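Local coordinates for glycosyl hydrolase family 2, TIM barrel domain protein (Faecalibacterium prausnitzii A2-165, PDB 6ED2) that acts as a gut bacterial beta-glucuronidase of glycosyl hydrolase family 2, probably cleaving glucuronic acid from beta-glucuronide conjugates, at residues R317-H322 / E577-F582; F352-Y357 / F372-E377; Y359-Y364 / I424-N429; V433-L438 / K467-Y472. One frame throughout, in Å; residues are numbered along the deposited sequence.

Contact 1: R317-H322 / E577-F582; sequences RGFGRH and ELVWNF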
# COMPACT_ATOMS: atom_id res chain seq x y z
N ARG A 317 -6.26 -1.36 30.77
CA ARG A 317 -6.07 -1.74 29.37
C ARG A 317 -6.05 -0.47 28.54
O ARG A 317 -6.88 0.43 28.74
CB ARG A 317 -7.17 -2.69 28.87
CG ARG A 317 -8.55 -2.06 28.76
CD ARG A 317 -9.66 -3.06 29.02
NE ARG A 317 -9.71 -3.40 30.43
CZ ARG A 317 -10.62 -4.22 30.98
NH1 ARG A 317 -11.55 -4.78 30.22
NH2 ARG A 317 -10.58 -4.47 32.28
N GLY A 318 -5.09 -0.38 27.62
CA GLY A 318 -4.96 0.81 26.81
C GLY A 318 -3.61 0.93 26.16
O GLY A 318 -3.07 -0.06 25.65
N PHE A 319 -3.03 2.13 26.18
CA PHE A 319 -1.94 2.43 25.27
C PHE A 319 -0.84 3.22 25.95
O PHE A 319 -1.08 4.00 26.87
CB PHE A 319 -2.42 3.25 24.06
CG PHE A 319 -3.57 2.63 23.33
CD1 PHE A 319 -3.34 1.67 22.34
CD2 PHE A 319 -4.87 3.02 23.62
CE1 PHE A 319 -4.40 1.10 21.66
CE2 PHE A 319 -5.96 2.44 22.95
CZ PHE A 319 -5.72 1.48 21.97
N GLY A 320 0.38 3.03 25.44
CA GLY A 320 1.31 4.13 25.39
C GLY A 320 1.00 4.97 24.15
O GLY A 320 0.75 4.44 23.07
N ARG A 321 1.00 6.28 24.33
CA ARG A 321 0.64 7.22 23.29
C ARG A 321 1.85 8.04 22.87
O ARG A 321 2.99 7.82 23.30
CB ARG A 321 -0.50 8.10 23.78
CG ARG A 321 -1.85 7.38 23.88
CD ARG A 321 -2.97 8.36 24.24
NE ARG A 321 -2.99 9.42 23.24
CZ ARG A 321 -3.70 9.38 22.12
NH1 ARG A 321 -4.49 8.34 21.89
NH2 ARG A 321 -3.61 10.37 21.24
N HIS A 322 1.59 9.01 22.00
CA HIS A 322 2.52 10.08 21.68
C HIS A 322 1.69 11.30 21.32
O HIS A 322 0.55 11.18 20.87
CB HIS A 322 3.47 9.71 20.53
CG HIS A 322 4.86 9.32 20.97
ND1 HIS A 322 5.68 10.16 21.70
CD2 HIS A 322 5.57 8.17 20.78
CE1 HIS A 322 6.82 9.54 21.95
NE2 HIS A 322 6.78 8.33 21.41
N GLU A 577 -2.41 -3.95 30.94
CA GLU A 577 -1.71 -4.08 29.67
C GLU A 577 -1.89 -2.78 28.90
O GLU A 577 -3.01 -2.41 28.54
CB GLU A 577 -2.23 -5.28 28.86
CG GLU A 577 -3.75 -5.32 28.73
CD GLU A 577 -4.26 -6.68 28.27
OE1 GLU A 577 -4.18 -7.66 29.05
OE2 GLU A 577 -4.72 -6.76 27.11
N LEU A 578 -0.79 -2.08 28.67
CA LEU A 578 -0.80 -0.89 27.84
C LEU A 578 0.14 -1.20 26.70
O LEU A 578 1.35 -1.39 26.93
CB LEU A 578 -0.38 0.36 28.62
CG LEU A 578 -1.13 0.66 29.91
CD1 LEU A 578 -0.63 1.96 30.50
CD2 LEU A 578 -2.63 0.71 29.74
N VAL A 579 -0.41 -1.31 25.50
CA VAL A 579 0.36 -1.80 24.36
C VAL A 579 1.06 -0.62 23.71
O VAL A 579 0.60 0.53 23.80
CB VAL A 579 -0.56 -2.56 23.37
CG1 VAL A 579 -1.53 -1.61 22.66
CG2 VAL A 579 0.25 -3.38 22.36
N TRP A 580 2.20 -0.89 23.09
CA TRP A 580 2.91 0.11 22.28
C TRP A 580 2.56 -0.11 20.81
O TRP A 580 2.83 -1.18 20.27
CB TRP A 580 4.41 -0.03 22.48
CG TRP A 580 5.22 1.15 22.07
CD1 TRP A 580 6.12 1.20 21.04
CD2 TRP A 580 5.24 2.42 22.70
NE1 TRP A 580 6.70 2.44 21.00
CE2 TRP A 580 6.17 3.22 22.00
CE3 TRP A 580 4.55 2.98 23.78
CZ2 TRP A 580 6.44 4.54 22.35
CZ3 TRP A 580 4.81 4.29 24.12
CH2 TRP A 580 5.75 5.06 23.41
N ASN A 581 1.99 0.89 20.15
CA ASN A 581 1.63 2.22 20.63
C ASN A 581 0.21 2.46 20.07
O ASN A 581 -0.22 1.74 19.16
CB ASN A 581 2.64 3.24 20.09
CG ASN A 581 2.35 4.69 20.50
OD1 ASN A 581 1.46 5.35 19.95
ND2 ASN A 581 3.19 5.23 21.39
N PHE A 582 -0.51 3.46 20.59
CA PHE A 582 -1.82 3.80 20.03
C PHE A 582 -1.77 3.97 18.50
O PHE A 582 -2.62 3.45 17.78
CB PHE A 582 -2.35 5.08 20.70
CG PHE A 582 -3.62 5.62 20.07
CD1 PHE A 582 -4.85 5.05 20.35
CD2 PHE A 582 -3.58 6.70 19.21
CE1 PHE A 582 -6.01 5.52 19.78
CE2 PHE A 582 -4.74 7.21 18.63
CZ PHE A 582 -5.96 6.61 18.92

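Contact 2: F352-Y357 / F372-E377; sequences FRTSHY and FLIIDE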
# COMPACT_ATOMS: atom_id res chain seq x y z
N PHE A 352 -4.32 5.22 29.55
CA PHE A 352 -3.11 5.39 28.75
C PHE A 352 -2.03 6.08 29.57
O PHE A 352 -2.30 6.76 30.55
CB PHE A 352 -3.35 6.18 27.44
CG PHE A 352 -3.90 7.58 27.63
CD1 PHE A 352 -3.05 8.66 27.79
CD2 PHE A 352 -5.27 7.81 27.60
CE1 PHE A 352 -3.56 9.95 27.94
CE2 PHE A 352 -5.78 9.10 27.74
CZ PHE A 352 -4.92 10.17 27.92
N ARG A 353 -0.79 5.92 29.10
CA ARG A 353 0.38 6.54 29.70
C ARG A 353 0.84 7.67 28.80
O ARG A 353 0.81 7.54 27.57
CB ARG A 353 1.50 5.50 29.88
CG ARG A 353 2.87 6.06 30.29
CD ARG A 353 3.91 4.95 30.59
NE ARG A 353 4.17 4.11 29.41
CZ ARG A 353 5.32 4.08 28.76
NH1 ARG A 353 6.33 4.84 29.16
NH2 ARG A 353 5.47 3.29 27.70
N THR A 354 1.25 8.80 29.40
CA THR A 354 1.71 9.93 28.60
C THR A 354 3.19 9.77 28.25
O THR A 354 4.05 10.57 28.61
CB THR A 354 1.45 11.27 29.30
OG1 THR A 354 2.43 11.49 30.33
CG2 THR A 354 0.04 11.32 29.89
N SER A 355 3.46 8.69 27.53
CA SER A 355 4.81 8.46 27.04
C SER A 355 5.14 9.50 25.98
O SER A 355 4.31 9.77 25.11
CB SER A 355 4.90 7.05 26.46
OG SER A 355 3.70 6.73 25.78
N HIS A 356 6.33 10.11 26.05
CA HIS A 356 7.30 10.01 27.15
C HIS A 356 7.55 11.39 27.75
O HIS A 356 8.69 11.81 27.92
CB HIS A 356 8.63 9.44 26.68
CG HIS A 356 8.55 8.04 26.16
ND1 HIS A 356 8.12 6.99 26.94
CD2 HIS A 356 8.87 7.52 24.95
CE1 HIS A 356 8.16 5.88 26.22
NE2 HIS A 356 8.62 6.17 25.02
N TYR A 357 6.47 12.13 28.00
CA TYR A 357 6.52 13.52 28.42
C TYR A 357 5.11 13.91 28.81
O TYR A 357 4.15 13.27 28.37
CB TYR A 357 7.04 14.44 27.29
CG TYR A 357 6.51 14.00 25.94
CD1 TYR A 357 5.25 14.38 25.50
CD2 TYR A 357 7.25 13.14 25.13
CE1 TYR A 357 4.75 13.95 24.29
CE2 TYR A 357 6.77 12.72 23.91
CZ TYR A 357 5.52 13.11 23.51
OH TYR A 357 5.04 12.66 22.32
N PHE A 372 -11.32 8.40 31.50
CA PHE A 372 -10.14 7.62 31.18
C PHE A 372 -9.10 7.80 32.28
O PHE A 372 -9.02 8.86 32.90
CB PHE A 372 -9.54 8.04 29.83
CG PHE A 372 -10.12 7.30 28.65
CD1 PHE A 372 -11.31 7.72 28.08
CD2 PHE A 372 -9.47 6.20 28.12
CE1 PHE A 372 -11.84 7.03 26.99
CE2 PHE A 372 -10.00 5.50 27.04
CZ PHE A 372 -11.19 5.92 26.47
N LEU A 373 -8.34 6.74 32.54
CA LEU A 373 -7.27 6.76 33.53
C LEU A 373 -5.95 7.07 32.85
O LEU A 373 -5.64 6.50 31.79
CB LEU A 373 -7.18 5.40 34.24
CG LEU A 373 -8.48 4.85 34.82
CD1 LEU A 373 -8.27 3.47 35.43
CD2 LEU A 373 -9.03 5.83 35.86
N ILE A 374 -5.16 7.93 33.47
CA ILE A 374 -3.89 8.39 32.92
C ILE A 374 -2.77 8.05 33.89
O ILE A 374 -2.85 8.38 35.08
CB ILE A 374 -3.90 9.90 32.66
CG1 ILE A 374 -4.93 10.25 31.57
CG2 ILE A 374 -2.49 10.40 32.31
CD1 ILE A 374 -4.86 11.71 31.15
N ILE A 375 -1.71 7.44 33.37
CA ILE A 375 -0.41 7.39 34.03
C ILE A 375 0.43 8.53 33.48
O ILE A 375 0.80 8.53 32.30
CB ILE A 375 0.28 6.03 33.82
CG1 ILE A 375 -0.63 4.90 34.33
CG2 ILE A 375 1.62 6.03 34.54
CD1 ILE A 375 -0.06 3.51 34.10
N ASP A 376 0.76 9.49 34.34
CA ASP A 376 1.38 10.75 33.94
C ASP A 376 2.90 10.59 34.03
O ASP A 376 3.43 10.25 35.10
CB ASP A 376 0.90 11.87 34.86
CG ASP A 376 0.89 13.25 34.18
OD1 ASP A 376 1.36 13.41 33.01
OD2 ASP A 376 0.42 14.19 34.85
N GLU A 377 3.59 10.88 32.93
CA GLU A 377 5.00 10.56 32.81
C GLU A 377 5.83 11.80 32.49
O GLU A 377 5.52 12.55 31.56
CB GLU A 377 5.23 9.49 31.74
CG GLU A 377 6.69 9.08 31.60
CD GLU A 377 6.87 7.81 30.77
OE1 GLU A 377 6.43 6.72 31.23
OE2 GLU A 377 7.46 7.89 29.67

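Contact 3: Y359-Y364 / I424-N429; sequences YAEEIY and IDRDKN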
# COMPACT_ATOMS: atom_id res chain seq x y z
N TYR A 359 1.65 15.65 28.58
CA TYR A 359 0.94 16.05 27.38
C TYR A 359 0.32 17.44 27.59
O TYR A 359 0.32 17.98 28.69
CB TYR A 359 -0.15 15.03 27.04
CG TYR A 359 0.35 13.70 26.51
CD1 TYR A 359 1.68 13.52 26.18
CD2 TYR A 359 -0.53 12.64 26.32
CE1 TYR A 359 2.14 12.30 25.68
CE2 TYR A 359 -0.09 11.42 25.82
CZ TYR A 359 1.24 11.25 25.50
OH TYR A 359 1.67 10.04 25.00
N ALA A 360 -0.23 18.00 26.50
CA ALA A 360 -1.01 19.22 26.61
C ALA A 360 -2.16 19.02 27.59
O ALA A 360 -2.78 17.96 27.62
CB ALA A 360 -1.58 19.64 25.25
N GLU A 361 -2.42 20.06 28.40
CA GLU A 361 -3.48 19.99 29.40
C GLU A 361 -4.81 19.53 28.80
O GLU A 361 -5.57 18.80 29.45
CB GLU A 361 -3.66 21.35 30.08
CG GLU A 361 -2.46 21.87 30.89
CD GLU A 361 -1.49 22.75 30.10
OE1 GLU A 361 -1.19 22.43 28.92
OE2 GLU A 361 -1.00 23.77 30.66
N GLU A 362 -5.10 19.96 27.56
CA GLU A 362 -6.39 19.66 26.94
C GLU A 362 -6.66 18.16 26.83
O GLU A 362 -7.82 17.73 26.89
CB GLU A 362 -6.45 20.31 25.55
CG GLU A 362 -6.57 21.83 25.60
CD GLU A 362 -5.24 22.55 25.75
OE1 GLU A 362 -4.21 21.95 26.17
OE2 GLU A 362 -5.23 23.76 25.43
N ILE A 363 -5.61 17.34 26.68
CA ILE A 363 -5.81 15.89 26.62
C ILE A 363 -6.28 15.35 27.98
O ILE A 363 -7.13 14.45 28.04
CB ILE A 363 -4.52 15.22 26.12
CG1 ILE A 363 -4.29 15.59 24.65
CG2 ILE A 363 -4.58 13.69 26.30
CD1 ILE A 363 -2.90 15.30 24.15
N TYR A 364 -5.74 15.87 29.09
CA TYR A 364 -6.21 15.45 30.41
C TYR A 364 -7.63 15.92 30.65
O TYR A 364 -8.44 15.20 31.27
CB TYR A 364 -5.31 15.99 31.53
CG TYR A 364 -3.83 15.67 31.39
CD1 TYR A 364 -3.25 14.68 32.18
CD2 TYR A 364 -3.03 16.37 30.49
CE1 TYR A 364 -1.88 14.37 32.05
CE2 TYR A 364 -1.68 16.08 30.35
CZ TYR A 364 -1.10 15.08 31.16
OH TYR A 364 0.24 14.79 31.03
N ILE A 424 3.59 17.36 38.59
CA ILE A 424 2.63 17.02 39.63
C ILE A 424 1.81 18.25 40.03
O ILE A 424 0.60 18.16 40.25
CB ILE A 424 3.34 16.38 40.83
CG1 ILE A 424 3.84 14.98 40.43
CG2 ILE A 424 2.40 16.32 42.05
CD1 ILE A 424 4.39 14.17 41.58
N ASP A 425 2.45 19.42 40.12
CA ASP A 425 1.68 20.64 40.40
C ASP A 425 0.65 20.92 39.30
O ASP A 425 -0.49 21.31 39.61
CB ASP A 425 2.64 21.83 40.57
CG ASP A 425 3.23 21.89 41.98
OD1 ASP A 425 2.58 21.35 42.93
OD2 ASP A 425 4.34 22.44 42.13
N ARG A 426 1.01 20.73 38.03
CA ARG A 426 0.07 21.02 36.94
C ARG A 426 -1.10 20.04 36.93
O ARG A 426 -2.24 20.43 36.68
CB ARG A 426 0.79 20.99 35.59
CG ARG A 426 -0.03 21.59 34.43
CD ARG A 426 0.63 21.26 33.09
NE ARG A 426 0.54 19.83 32.83
CZ ARG A 426 0.79 19.25 31.66
NH1 ARG A 426 1.15 19.98 30.61
NH2 ARG A 426 0.67 17.93 31.54
N ASP A 427 -0.84 18.76 37.23
CA ASP A 427 -1.79 17.71 36.90
C ASP A 427 -2.50 17.11 38.10
O ASP A 427 -3.38 16.26 37.92
CB ASP A 427 -1.08 16.61 36.10
CG ASP A 427 -0.60 17.12 34.75
OD1 ASP A 427 -1.01 18.24 34.37
OD2 ASP A 427 0.21 16.44 34.07
N LYS A 428 -2.18 17.54 39.32
CA LYS A 428 -2.63 16.79 40.50
C LYS A 428 -4.14 16.83 40.69
O LYS A 428 -4.68 15.93 41.36
CB LYS A 428 -1.95 17.32 41.76
CG LYS A 428 -2.29 18.78 42.09
CD LYS A 428 -1.22 19.45 42.95
CE LYS A 428 -1.44 20.97 43.05
NZ LYS A 428 -0.26 21.67 43.62
N ASN A 429 -4.86 17.79 40.11
CA ASN A 429 -6.30 17.86 40.36
C ASN A 429 -7.15 17.21 39.27
O ASN A 429 -8.38 17.27 39.34
CB ASN A 429 -6.74 19.31 40.57
CG ASN A 429 -6.17 19.90 41.85
OD1 ASN A 429 -6.34 19.33 42.92
ND2 ASN A 429 -5.45 21.01 41.72
O HOH W 1 1.60 22.40 29.07

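Contact 4: V433-L438 / K467-Y472; sequences VIAWSL and KRPRTY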
# COMPACT_ATOMS: atom_id res chain seq x y z
N VAL A 433 -5.97 11.49 36.30
CA VAL A 433 -4.57 11.18 36.61
C VAL A 433 -4.52 10.33 37.89
O VAL A 433 -4.86 10.81 38.98
CB VAL A 433 -3.75 12.45 36.76
CG1 VAL A 433 -2.34 12.15 37.30
CG2 VAL A 433 -3.66 13.16 35.41
N ILE A 434 -4.09 9.07 37.76
CA ILE A 434 -4.10 8.14 38.89
C ILE A 434 -2.71 7.60 39.25
O ILE A 434 -2.59 6.85 40.22
CB ILE A 434 -5.08 6.97 38.65
CG1 ILE A 434 -4.92 6.35 37.26
CG2 ILE A 434 -6.51 7.42 38.83
CD1 ILE A 434 -3.83 5.31 37.15
N ALA A 435 -1.66 7.95 38.51
CA ALA A 435 -0.34 7.41 38.81
C ALA A 435 0.71 8.26 38.13
O ALA A 435 0.44 8.95 37.15
CB ALA A 435 -0.21 5.94 38.37
N TRP A 436 1.94 8.17 38.66
CA TRP A 436 3.09 8.92 38.18
C TRP A 436 4.14 7.94 37.68
O TRP A 436 4.51 7.01 38.39
CB TRP A 436 3.72 9.79 39.28
CG TRP A 436 2.72 10.59 40.07
CD1 TRP A 436 2.34 10.40 41.36
CD2 TRP A 436 1.97 11.71 39.59
NE1 TRP A 436 1.41 11.34 41.73
CE2 TRP A 436 1.17 12.16 40.66
CE3 TRP A 436 1.91 12.39 38.36
CZ2 TRP A 436 0.30 13.25 40.53
CZ3 TRP A 436 1.04 13.48 38.25
CH2 TRP A 436 0.25 13.89 39.32
N SER A 437 4.64 8.16 36.47
CA SER A 437 5.76 7.38 35.96
C SER A 437 6.98 8.28 35.93
O SER A 437 6.96 9.32 35.27
CB SER A 437 5.44 6.80 34.57
OG SER A 437 6.62 6.28 33.99
N LEU A 438 8.04 7.89 36.64
CA LEU A 438 9.12 8.83 36.93
C LEU A 438 10.29 8.72 35.96
O LEU A 438 11.10 9.66 35.89
CB LEU A 438 9.63 8.61 38.36
CG LEU A 438 8.92 9.32 39.53
CD1 LEU A 438 7.44 9.30 39.43
CD2 LEU A 438 9.34 8.70 40.86
N LYS A 467 -1.25 11.09 47.09
CA LYS A 467 -0.38 9.94 47.34
C LYS A 467 -0.67 8.81 46.34
O LYS A 467 -0.83 7.65 46.71
CB LYS A 467 -0.52 9.47 48.79
CG LYS A 467 -0.18 10.56 49.83
CD LYS A 467 1.34 10.77 49.93
CE LYS A 467 1.76 11.89 50.90
NZ LYS A 467 1.98 13.21 50.21
N ARG A 468 -0.76 9.19 45.07
CA ARG A 468 -1.03 8.23 44.01
C ARG A 468 0.21 7.37 43.75
O ARG A 468 1.34 7.83 43.93
CB ARG A 468 -1.43 8.95 42.72
CG ARG A 468 -2.92 9.22 42.63
CD ARG A 468 -3.20 10.34 41.65
NE ARG A 468 -2.79 11.63 42.18
CZ ARG A 468 -3.32 12.79 41.81
NH1 ARG A 468 -4.27 12.84 40.86
NH2 ARG A 468 -2.90 13.91 42.38
N PRO A 469 0.01 6.13 43.30
CA PRO A 469 1.15 5.20 43.15
C PRO A 469 2.19 5.69 42.15
O PRO A 469 1.87 6.39 41.18
CB PRO A 469 0.48 3.91 42.66
CG PRO A 469 -0.88 4.33 42.15
CD PRO A 469 -1.28 5.51 42.99
N ARG A 470 3.45 5.31 42.40
CA ARG A 470 4.59 5.71 41.58
C ARG A 470 5.20 4.50 40.89
O ARG A 470 5.26 3.41 41.47
CB ARG A 470 5.67 6.42 42.39
CG ARG A 470 5.17 7.57 43.26
CD ARG A 470 6.05 7.72 44.51
NE ARG A 470 5.95 6.51 45.33
CZ ARG A 470 6.74 6.22 46.36
NH1 ARG A 470 7.70 7.06 46.71
NH2 ARG A 470 6.55 5.10 47.04
N THR A 471 5.66 4.69 39.65
CA THR A 471 6.23 3.62 38.85
C THR A 471 7.30 4.22 37.95
O THR A 471 7.55 5.43 37.96
CB THR A 471 5.15 2.89 38.02
OG1 THR A 471 5.68 1.63 37.54
CG2 THR A 471 4.71 3.73 36.81
N TYR A 472 7.96 3.35 37.20
CA TYR A 472 8.85 3.73 36.10
C TYR A 472 8.92 2.50 35.21
O TYR A 472 8.68 1.39 35.67
CB TYR A 472 10.23 4.14 36.59
CG TYR A 472 11.15 2.98 36.92
CD1 TYR A 472 12.11 2.53 36.01
CD2 TYR A 472 11.07 2.33 38.17
CE1 TYR A 472 12.96 1.47 36.32
CE2 TYR A 472 11.91 1.27 38.48
CZ TYR A 472 12.86 0.85 37.57
OH TYR A 472 13.70 -0.20 37.90

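Contact 1: R317-H322 / E577-F582
One face of the Phe319 ring takes the edge of Phe582, whose CD1 stands over the ring centre; with the planes 85° apart and the centroids separated by 5.1 Å, this is a T-shaped pair. Phe582 in turn offers a face to Arg321, where NH1 lies over the middle of the ring and CZ is 4.3 Å from the Phe582 centroid, a cation-pi contact. A salt bridge to Asp340 on helix 334-347 holds the same guanidinium. These rings cover the helix-facing side of the seam where the first and last strands of the TIM barrel, 312-320 and 574-580, run parallel and close the cylinder. Phe319 CG sits beside its backbone N (chi1 -54°), which brings CD1 within 3.8 Å of Val579 CG1. A serine here would probably leave the edge of Phe582 without a face to meet and open a gap against Val579 and Met344. Backbone bonds alternate across the seam, among them Val579 N to Gly318 O at 2.9 Å and Gly320 N to Val579 O at 3.0 Å. Gly320 suits its place because any CB would collide with the Trp580 indole, whose CZ3 already lies 3.7 Å from Gly320 CA. The Trp580-Asn581 peptide is cis, and Asn581, whose OD1 is held by Ala583 just beyond, gives Arg321 O a weak hydrogen bond of 3.2 Å through ND2.

Contact 2: F352-Y357 / F372-E377
Glu377 OE1 is gripped by two groups: Arg353 NH1, in a salt bridge of 2.8 Å, and the hydroxyl of Ser437 on the next strand. The arginine bond is nearly straight at 165°; it lies in the guanidinium plane and meets the syn side of the carboxylate. The other oxygen, Glu377 OE2, accepts from His356 ND1 at 2.9 Å, with imidazole and carboxylate only 9° from coplanar. Glu377 reaches both partners because its CG is anti to the backbone N (chi1 -178°) and the chain stays extended beyond it. Helix 361-370 connects strands 351-353 and 373-377, neighbours in the sheet, as a beta-alpha-beta unit of the TIM barrel; backbone bonds of parallel pairing, such as Phe352 N to Leu373 O (2.9 Å), join them. Where strand 351-353 gives way to a loop, Thr354 takes over the pairing: its OG1 accepts from Glu377 N at 2.9 Å while donating to Tyr357 O. On the helix-facing side, Ile374 CG1 lies over the face of the Phe352 ring, 4.1 Å from its centroid, a CH-pi contact suited to an aliphatic branch beside a flat ring. Arg353 is also salt-bridged through NH2 to Glu535. The buried guanidinium therefore has a carboxylate at each of its two terminal nitrogens, and Glu377, tied at both oxygens, is probably kept from turning.

Contact 3: Y359-Y364 / I424-N429
Arg426 spans two backbones that stay well apart, the nearest CA atoms being those of Glu361 and Asp427 at 8.0 Å. Its guanidinium approaches the Tyr359 carbonyl end-on: NH1 and NH2 each donate to Tyr359 O at 2.9 Å, and sharing one acceptor bends both bonds, the NH2 one to 132°. A straight start from the backbone followed by a bend at chi3 (68°) brings the group round to that oxygen. On its own helix, Arg426 NE holds Asp427 OD1 in a 2.7 Å salt bridge. Helices 361-370 and 409-427 are successive outer helices of the TIM barrel, and here the start of one meets the late part of the other through a network of Glu361, Arg426 and Asp427. Glu361 lies across the guanidinium, its CG over one face; OE1 is 3.8 Å from Arg426 NH1, a long salt bridge of charges alone. A water bridges the two groups, donating to Glu361 OE1 at 2.8 Å and accepting weakly from Arg426 NH1. A methionine in place of Arg426 would probably leave Tyr359 O without either donor and Asp427 without its countercharge. Tyr364 presents a ring face to the Asp427 carboxylate, with Asp427 CG offset toward the rim of the ring. The Tyr364 hydroxyl accepts from Tyr359 N at 3.0 Å, pinning the loop that leads into helix 361-370, and also bonds Asp376 of strand 373-377.

Contact 4: V433-L438 / K467-Y472
Trp436 and Arg468 meet edge against face: indole CZ2 lies 3.5 Å above the guanidinium plane, toward its rim, and the two planes stand 69° apart. The arginine is thus turned so that its N-H groups point past the tryptophan to other acceptors. NH1 donates to Val433 O at 2.8 Å, with the carbonyl oxygen close to the guanidinium plane and the bond fairly straight at 155°. A bend at chi3 (-71°) turns the Arg468 guanidinium toward Val433 O, the chain passing on the way with CG 3.4 Å from Ile434 O. Asp464 joins the pair from outside, one carboxylate oxygen salt-bridged to Arg468 NH2 and the other accepting from Trp436 NE1, which probably helps fix the indole and the guanidinium relative to each other. An arginine suits this place because a single flat group can serve the carbonyl, the carboxylate and the aromatic edge together. Beyond it the chains pair in parallel: Trp436 N donates to Pro469 O at 3.1 Å, Thr471 N to Trp436 O at 2.9 Å and Leu438 N to Thr471 O at 2.8 Å. On the face opposite Trp436, Thr471 CG2 packs 3.9 Å from Ser437 CB. These small side chains keep their hydroxyls engaged, Ser437 with Glu377 and Thr471 with Phe491 O and Ser493. Leu438 and Arg470 instead lean on helix 449-463, which links the two strands as the connecting helix of a beta-alpha-beta unit in the TIM barrel.

Contacts 1, 2 and 4 join parallel strands of one barrel sheet, in which strands 574-580, 312-320, 351-353, 373-377, 433-440 and 470-474 follow as neighbours. The centres of contacts 1 and 2 are about 9 Å apart, as are those of 2 and 4, while 1 and 4 are separated by about 16 Å. Contact 3, its centre about 10 Å from that of contact 2, joins two helices outside the sheet. Along the chain, contact 1 brackets the rest; contacts 2 and 3 interleave, and contact 4 follows both. Contacts 2 and 4 thus pair strands of local beta-alpha-beta units, while contact 1 closes the barrel. A hydrogen bond between His322 ND1 and Tyr357 OH ties contact 1 to contact 2.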